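Local coordinates for oligopeptide-binding protein oppA (Lactococcus lactis, PDB 3DRF) that binds extracellular oligopeptides as the receptor of the OppABCDF ABC transporter, which takes up peptides longer than three residues, at residues A522-K525 / Y526-M530; L360-P363 / I364-Q367; P479-Q482 / D483-S486. All blocks are in the same frame, centred on the assembly; numbering follows the deposited sequence.

From the N terminus, contact 2 comes first: residues 360-367 make a proline-rich bend in the loop between strand 354-356 and helix 381-390. Contact 3 follows at residues 479-486, where the loop after strand 468-474 winds into the short helix 482-485. Contact 1 is last, two neighbouring turns within helix 516-533. Each is local and closes before the next opens, so none nests or crosses. In space they meet: Tyr526 of contact 1 probably hydrogen-bonds Gln481 of contact 3, Gln481 does the same with the carbonyl of Leu360 in contact 2, and Ile361 packs on Phe523. Together they join two loops and a short helix to helix 516-533.

Contact 1. Residues A522-K525 / Y526-M530; sequences AFVK and YQEDM
Lys525 lays its side chain obliquely across Asp529, one helical turn further on, and closes a salt bridge from NZ to OD2 at 2.8 Å. The chain leaves the backbone with CG anti to N (chi1 -177°), runs extended, and bends only at its last torsion (-64°), which turns NZ back to the carboxylate. NZ meets the syn lone pair of OD2. A water donates to the other oxygen, Asp529 OD1, at 2.7 Å and reaches NZ weakly. Asp504 is a second acidic partner of NZ; since its carboxylate and that of Glu500 also lie close to Asp529 OD2, the lysine probably offsets gathered negative charge.

On another side of the helix, Gln527 runs extended back toward Phe523. Its NE2 donates to Phe523 O at 3.1 Å from above the carbonyl plane, 73° out of it, while Gln527 N bonds the same oxygen from the opposite face. The amide is held further by Ser359 on OE1 and Phe368 O on NE2. Beside it, Val524 CG1 rests against Glu528 OE2 at 3.6 Å. Phe523 and Tyr526 turn inward, the phenylalanine stacking on Phe368 and the tyrosine hydroxyl bonding Gln481. Lysine-to-aspartate pairing at i, i+4 on one face, with aromatic residues buried on another, is characteristic of an amphipathic alpha-helix packed against the body of its domain.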
loop_
_atom_site.group_PDB
_atom_site.type_symbol
_atom_site.label_atom_id
_atom_site.label_comp_id
_atom_site.label_asym_id
_atom_site.label_seq_id
_atom_site.Cartn_x
_atom_site.Cartn_y
_atom_site.Cartn_z
ATOM N N ALA A 522 20.052 11.139 -4.432
ATOM C CA ALA A 522 19.718 9.751 -4.701
ATOM C C ALA A 522 18.239 9.583 -5.049
ATOM O O ALA A 522 17.931 8.903 -5.953
ATOM C CB ALA A 522 20.105 8.938 -3.477
ATOM N N PHE A 523 17.364 10.276 -4.347
ATOM C CA PHE A 523 15.926 10.256 -4.672
ATOM C C PHE A 523 15.658 10.841 -6.066
ATOM O O PHE A 523 14.857 10.333 -6.758
ATOM C CB PHE A 523 15.083 10.999 -3.601
ATOM C CG PHE A 523 14.495 10.077 -2.535
ATOM C CD1 PHE A 523 13.526 9.133 -2.827
ATOM C CD2 PHE A 523 14.930 10.168 -1.227
ATOM C CE1 PHE A 523 12.995 8.303 -1.860
ATOM C CE2 PHE A 523 14.377 9.351 -0.223
ATOM C CZ PHE A 523 13.425 8.410 -0.558
ATOM N N VAL A 524 16.346 11.913 -6.428
ATOM C CA VAL A 524 16.145 12.509 -7.771
ATOM C C VAL A 524 16.592 11.497 -8.859
ATOM O O VAL A 524 15.929 11.318 -9.821
ATOM C CB VAL A 524 16.916 13.856 -7.907
ATOM C CG1 VAL A 524 16.993 14.285 -9.389
ATOM C CG2 VAL A 524 16.228 14.938 -7.090
ATOM N N LYS A 525 17.753 10.916 -8.670
ATOM C CA LYS A 525 18.300 9.932 -9.648
ATOM C C LYS A 525 17.353 8.749 -9.839
ATOM O O LYS A 525 17.079 8.383 -10.934
ATOM C CB LYS A 525 19.723 9.501 -9.272
ATOM C CG LYS A 525 20.315 8.527 -10.322
ATOM C CD LYS A 525 21.737 8.105 -9.945
ATOM C CE LYS A 525 22.466 7.371 -11.070
ATOM N NZ LYS A 525 21.792 6.066 -11.413
ATOM N N TYR A 526 16.856 8.215 -8.736
ATOM C CA TYR A 526 15.847 7.160 -8.756
ATOM C C TYR A 526 14.589 7.550 -9.552
ATOM O O TYR A 526 14.113 6.802 -10.346
ATOM C CB TYR A 526 15.455 6.864 -7.306
ATOM C CG TYR A 526 14.246 5.944 -7.163
ATOM C CD1 TYR A 526 14.275 4.615 -7.606
ATOM C CD2 TYR A 526 13.070 6.413 -6.581
ATOM C CE1 TYR A 526 13.132 3.792 -7.446
ATOM C CE2 TYR A 526 11.962 5.608 -6.436
ATOM C CZ TYR A 526 11.996 4.313 -6.898
ATOM O OH TYR A 526 10.882 3.470 -6.770
ATOM N N GLN A 527 14.072 8.735 -9.280
ATOM C CA GLN A 527 12.885 9.212 -10.002
ATOM C C GLN A 527 13.134 9.351 -11.532
ATOM O O GLN A 527 12.357 8.943 -12.320
ATOM C CB GLN A 527 12.400 10.555 -9.422
ATOM C CG GLN A 527 11.780 10.442 -7.967
ATOM C CD GLN A 527 11.588 11.828 -7.316
ATOM O OE1 GLN A 527 10.680 12.536 -7.630
ATOM N NE2 GLN A 527 12.419 12.145 -6.416
ATOM N N GLU A 528 14.272 9.921 -11.892
ATOM C CA GLU A 528 14.650 10.063 -13.292
ATOM C C GLU A 528 14.867 8.692 -13.919
ATOM O O GLU A 528 14.409 8.457 -14.986
ATOM C CB GLU A 528 15.987 10.830 -13.394
ATOM C CG GLU A 528 15.943 12.362 -13.045
ATOM C CD GLU A 528 17.335 12.961 -12.911
ATOM O OE1 GLU A 528 18.316 12.255 -12.714
ATOM O OE2 GLU A 528 17.368 14.161 -13.010
ATOM N N ASP A 529 15.552 7.793 -13.226
ATOM C CA ASP A 529 15.886 6.488 -13.816
ATOM C C ASP A 529 14.620 5.612 -13.998
ATOM O O ASP A 529 14.493 4.954 -14.971
ATOM C CB ASP A 529 16.947 5.715 -12.977
ATOM C CG ASP A 529 18.319 6.352 -13.040
ATOM O OD1 ASP A 529 18.585 7.198 -13.874
ATOM O OD2 ASP A 529 19.102 5.935 -12.195
ATOM N N MET A 530 13.698 5.675 -13.071
ATOM C CA MET A 530 12.458 4.898 -13.183
ATOM C C MET A 530 11.664 5.430 -14.378
ATOM O O MET A 530 11.109 4.687 -15.077
ATOM C CB MET A 530 11.624 5.064 -11.906
ATOM C CG MET A 530 12.213 4.162 -10.734
ATOM S SD MET A 530 11.975 2.312 -11.041
ATOM C CE MET A 530 10.290 2.068 -10.353
HETATM O O HOH W 1 21.157 7.081 -14.651
#

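Contact 2. Residues L360-P363 / I364-Q367; sequences LIPP and IFKQ
Phe365 is the apolar centre of this bend, its ring set beside Pro362 with the two side chains pointing the same way. The motif is a type I-like beta turn, Pro362 to Phe365, with Pro363 and Ile364 at its corners; an inverse gamma turn centred on Phe365 follows directly. Pro362 meets the ring at its edge, near the ring plane, with CD 3.8 Å from Phe365 CD2 and CG close behind. Over one face lies the methyl CG2 of the preceding residue, Ile364, about 4.0 Å above the ring centre, a CH-pi type of approach. That same methyl touches Pro362 CG at 4.1 Å, so it meets both the proline and the aromatic face. It gets there because CG1 is anti to the backbone N (chi1 -169°), which places CG2 between N and the carbonyl carbon. From the residue before Pro362, Ile361 CG2 reaches Phe365 CB, also near the ring's edge, and the two side chains cross at about a right angle.

Beyond the turn, Met300 on strand 292-307 contacts Ile364 and Phe365, and Pro479 also packs on the phenylalanine. Pro362 and Pro363 lean on Phe541 of strand 536-549, while Ile361 faces Phe523 and Gln527 of helix 516-533. The loop thus packs against both strands and the helix.

At the polar edge Lys366 is exposed, its chain leading away from the prolines, and its amide makes a weak bond to Ile364 O across the gamma turn. The beta turn itself is closed by Phe365 N, which donates to Pro362 O at 3.1 Å with an N-H...O angle of 148°.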
loop_
_atom_site.group_PDB
_atom_site.type_symbol
_atom_site.label_atom_id
_atom_site.label_comp_id
_atom_site.label_asym_id
_atom_site.label_seq_id
_atom_site.Cartn_x
_atom_site.Cartn_y
_atom_site.Cartn_z
ATOM N N LEU A 360 7.295 8.909 -9.053
ATOM C CA LEU A 360 6.720 8.003 -8.064
ATOM C C LEU A 360 6.732 8.492 -6.609
ATOM O O LEU A 360 6.155 7.903 -5.778
ATOM C CB LEU A 360 7.420 6.625 -8.143
ATOM C CG LEU A 360 7.326 5.924 -9.535
ATOM C CD1 LEU A 360 8.273 4.701 -9.599
ATOM C CD2 LEU A 360 5.862 5.542 -9.807
ATOM N N ILE A 361 7.364 9.613 -6.373
ATOM C CA ILE A 361 7.456 10.165 -4.997
ATOM C C ILE A 361 6.434 11.309 -4.811
ATOM O O ILE A 361 6.560 12.327 -5.438
ATOM C CB ILE A 361 8.876 10.684 -4.680
ATOM C CG1 ILE A 361 9.964 9.574 -4.883
ATOM C CG2 ILE A 361 8.898 11.233 -3.248
ATOM C CD1 ILE A 361 9.842 8.354 -3.907
ATOM N N PRO A 362 5.467 11.149 -3.950
ATOM C CA PRO A 362 4.374 12.122 -3.904
ATOM C C PRO A 362 4.697 13.392 -3.080
ATOM O O PRO A 362 5.590 13.385 -2.330
ATOM C CB PRO A 362 3.208 11.341 -3.264
ATOM C CG PRO A 362 3.867 10.370 -2.385
ATOM C CD PRO A 362 5.139 9.942 -3.164
ATOM N N PRO A 363 3.888 14.416 -3.259
ATOM C CA PRO A 363 4.131 15.748 -2.643
ATOM C C PRO A 363 4.196 15.761 -1.139
ATOM O O PRO A 363 4.879 16.559 -0.615
ATOM C CB PRO A 363 2.904 16.586 -3.109
ATOM C CG PRO A 363 2.491 15.994 -4.427
ATOM C CD PRO A 363 2.823 14.473 -4.313
ATOM N N ILE A 364 3.489 14.869 -0.473
ATOM C CA ILE A 364 3.593 14.799 0.992
ATOM C C ILE A 364 5.055 14.665 1.486
ATOM O O ILE A 364 5.400 15.162 2.499
ATOM C CB ILE A 364 2.679 13.692 1.581
ATOM C CG1 ILE A 364 2.621 13.837 3.123
ATOM C CG2 ILE A 364 3.111 12.285 1.113
ATOM C CD1 ILE A 364 1.508 13.167 3.719
ATOM N N PHE A 365 5.899 13.997 0.698
ATOM C CA PHE A 365 7.334 13.859 0.974
ATOM C C PHE A 365 8.127 15.002 0.317
ATOM O O PHE A 365 8.885 14.838 -0.545
ATOM C CB PHE A 365 7.854 12.483 0.522
ATOM C CG PHE A 365 7.112 11.317 1.132
ATOM C CD1 PHE A 365 6.952 11.204 2.496
ATOM C CD2 PHE A 365 6.626 10.319 0.330
ATOM C CE1 PHE A 365 6.282 10.180 3.048
ATOM C CE2 PHE A 365 5.952 9.206 0.909
ATOM C CZ PHE A 365 5.781 9.161 2.267
ATOM N N LYS A 366 7.846 16.195 0.801
ATOM C CA LYS A 366 8.221 17.429 0.126
ATOM C C LYS A 366 9.726 17.590 0.008
ATOM O O LYS A 366 10.177 18.145 -0.946
ATOM C CB LYS A 366 7.635 18.623 0.888
ATOM C CG LYS A 366 8.091 19.988 0.348
ATOM C CD LYS A 366 7.632 21.130 1.277
ATOM C CE LYS A 366 7.399 22.474 0.556
ATOM N NZ LYS A 366 8.600 23.070 -0.006
ATOM N N GLN A 367 10.466 17.073 0.976
ATOM C CA GLN A 367 11.915 17.133 1.016
ATOM C C GLN A 367 12.570 16.355 -0.160
ATOM O O GLN A 367 13.691 16.580 -0.475
ATOM C CB GLN A 367 12.409 16.636 2.423
ATOM C CG GLN A 367 11.738 17.279 3.777
ATOM C CD GLN A 367 11.866 16.446 5.147
ATOM O OE1 GLN A 367 11.969 15.268 5.152
ATOM N NE2 GLN A 367 11.819 17.133 6.255
#

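Contact 3. Residues P479-Q482 / D483-S486; sequences PSQQ and DLFS
Gln481 runs alongside Phe485, both side chains pointing the same way, and sets its amide oxygen OE1 in the plane of the ring, 3.6 Å from the edge atom CE2. The amide and ring planes are 54° apart. With CG beside its own backbone N and an extended chain, Gln481 carries its amide past Leu484, and Leu484 CD1 touches Gln481 CD at 4.1 Å. There OE1 takes a hydrogen bond from Tyr526 OH and NE2 donates to Leu360 O, which fixes the rotation of the amide. Leu484 CB lies over the rim of one face of the Phe485 ring.

Gln482 behaves differently: its chain folds at chi2 (-85°), bringing OE1 to 3.4 Å from Ser486 CB, while NE2 bonds Asn506. Ser486 turns OG in between its backbone N and carbonyl carbon (chi1 68°), and from there the hydroxyl donates to Gln482 O at 2.9 Å. Ser486 N reaches that oxygen from the opposite face of the carbonyl plane. Ser486 OG also bonds Asp138 N and Thr137 OG1, and Asp483 OD1 bonds Thr137 and Ser139. Gln481 O likewise serves two donors, Phe485 N at 3.1 Å and Leu484 N from well above its plane. At the start of the helix, where Gln481 is the N-cap residue, a water bridges Ser480 O and Asp483 N.

Asp483 and Leu484 also pack against a polar side chain of the bound peptide. The chemistry implies a short helix pinned at both ends, with the Gln481 amide, Gln481 O and Gln482 O each held by specific partners right beside the peptide-binding cavity.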
loop_
_atom_site.group_PDB
_atom_site.type_symbol
_atom_site.label_atom_id
_atom_site.label_comp_id
_atom_site.label_asym_id
_atom_site.label_seq_id
_atom_site.Cartn_x
_atom_site.Cartn_y
_atom_site.Cartn_z
ATOM N N PRO A 479 9.542 7.649 2.730
ATOM C CA PRO A 479 9.519 7.647 1.240
ATOM C C PRO A 479 10.267 6.522 0.448
ATOM O O PRO A 479 10.053 6.400 -0.717
ATOM C CB PRO A 479 10.110 9.029 0.873
ATOM C CG PRO A 479 10.903 9.435 2.097
ATOM C CD PRO A 479 10.056 8.935 3.256
ATOM N N SER A 480 11.139 5.775 1.112
ATOM C CA SER A 480 11.823 4.655 0.437
ATOM C C SER A 480 10.799 3.674 -0.166
ATOM O O SER A 480 9.833 3.330 0.445
ATOM C CB SER A 480 12.734 3.930 1.439
ATOM O OG SER A 480 13.446 2.929 0.696
ATOM N N GLN A 481 11.084 3.273 -1.386
ATOM C CA GLN A 481 10.225 2.340 -2.128
ATOM C C GLN A 481 10.833 0.946 -2.305
ATOM O O GLN A 481 10.428 0.220 -3.140
ATOM C CB GLN A 481 9.768 2.940 -3.469
ATOM C CG GLN A 481 8.981 4.272 -3.181
ATOM C CD GLN A 481 8.331 4.831 -4.440
ATOM O OE1 GLN A 481 8.759 4.580 -5.562
ATOM N NE2 GLN A 481 7.306 5.608 -4.241
ATOM N N GLN A 482 11.774 0.582 -1.439
ATOM C CA GLN A 482 12.261 -0.817 -1.365
ATOM C C GLN A 482 11.126 -1.799 -1.273
ATOM O O GLN A 482 11.215 -2.821 -1.865
ATOM C CB GLN A 482 13.169 -1.033 -0.115
ATOM C CG GLN A 482 14.539 -0.242 -0.181
ATOM C CD GLN A 482 15.613 -1.022 -0.956
ATOM O OE1 GLN A 482 15.342 -1.940 -1.627
ATOM N NE2 GLN A 482 16.840 -0.575 -0.861
ATOM N N ASP A 483 10.069 -1.465 -0.522
ATOM C CA ASP A 483 9.025 -2.471 -0.258
ATOM C C ASP A 483 7.998 -2.551 -1.420
ATOM O O ASP A 483 7.174 -3.383 -1.419
ATOM C CB ASP A 483 8.384 -2.195 1.120
ATOM C CG ASP A 483 9.359 -2.475 2.302
ATOM O OD1 ASP A 483 10.408 -2.976 2.097
ATOM O OD2 ASP A 483 8.916 -2.172 3.386
ATOM N N LEU A 484 8.131 -1.697 -2.408
ATOM C CA LEU A 484 7.384 -1.801 -3.683
ATOM C C LEU A 484 8.180 -2.475 -4.812
ATOM O O LEU A 484 7.607 -3.146 -5.625
ATOM C CB LEU A 484 6.993 -0.401 -4.149
ATOM C CG LEU A 484 6.068 0.439 -3.244
ATOM C CD1 LEU A 484 5.676 1.707 -3.984
ATOM C CD2 LEU A 484 4.772 -0.314 -2.824
ATOM N N PHE A 485 9.483 -2.234 -4.870
ATOM C CA PHE A 485 10.264 -2.567 -6.083
ATOM C C PHE A 485 11.532 -3.411 -5.870
ATOM O O PHE A 485 12.123 -3.814 -6.806
ATOM C CB PHE A 485 10.642 -1.289 -6.809
ATOM C CG PHE A 485 9.435 -0.529 -7.331
ATOM C CD1 PHE A 485 8.559 -1.094 -8.249
ATOM C CD2 PHE A 485 9.201 0.727 -6.861
ATOM C CE1 PHE A 485 7.453 -0.402 -8.679
ATOM C CE2 PHE A 485 8.061 1.479 -7.290
ATOM C CZ PHE A 485 7.199 0.909 -8.188
ATOM N N SER A 486 11.916 -3.686 -4.639
ATOM C CA SER A 486 13.158 -4.473 -4.437
ATOM C C SER A 486 13.024 -5.869 -5.080
ATOM O O SER A 486 11.975 -6.444 -5.176
ATOM C CB SER A 486 13.575 -4.548 -2.942
ATOM O OG SER A 486 12.654 -5.320 -2.151
HETATM O O HOH W 2 10.328 0.590 1.463
#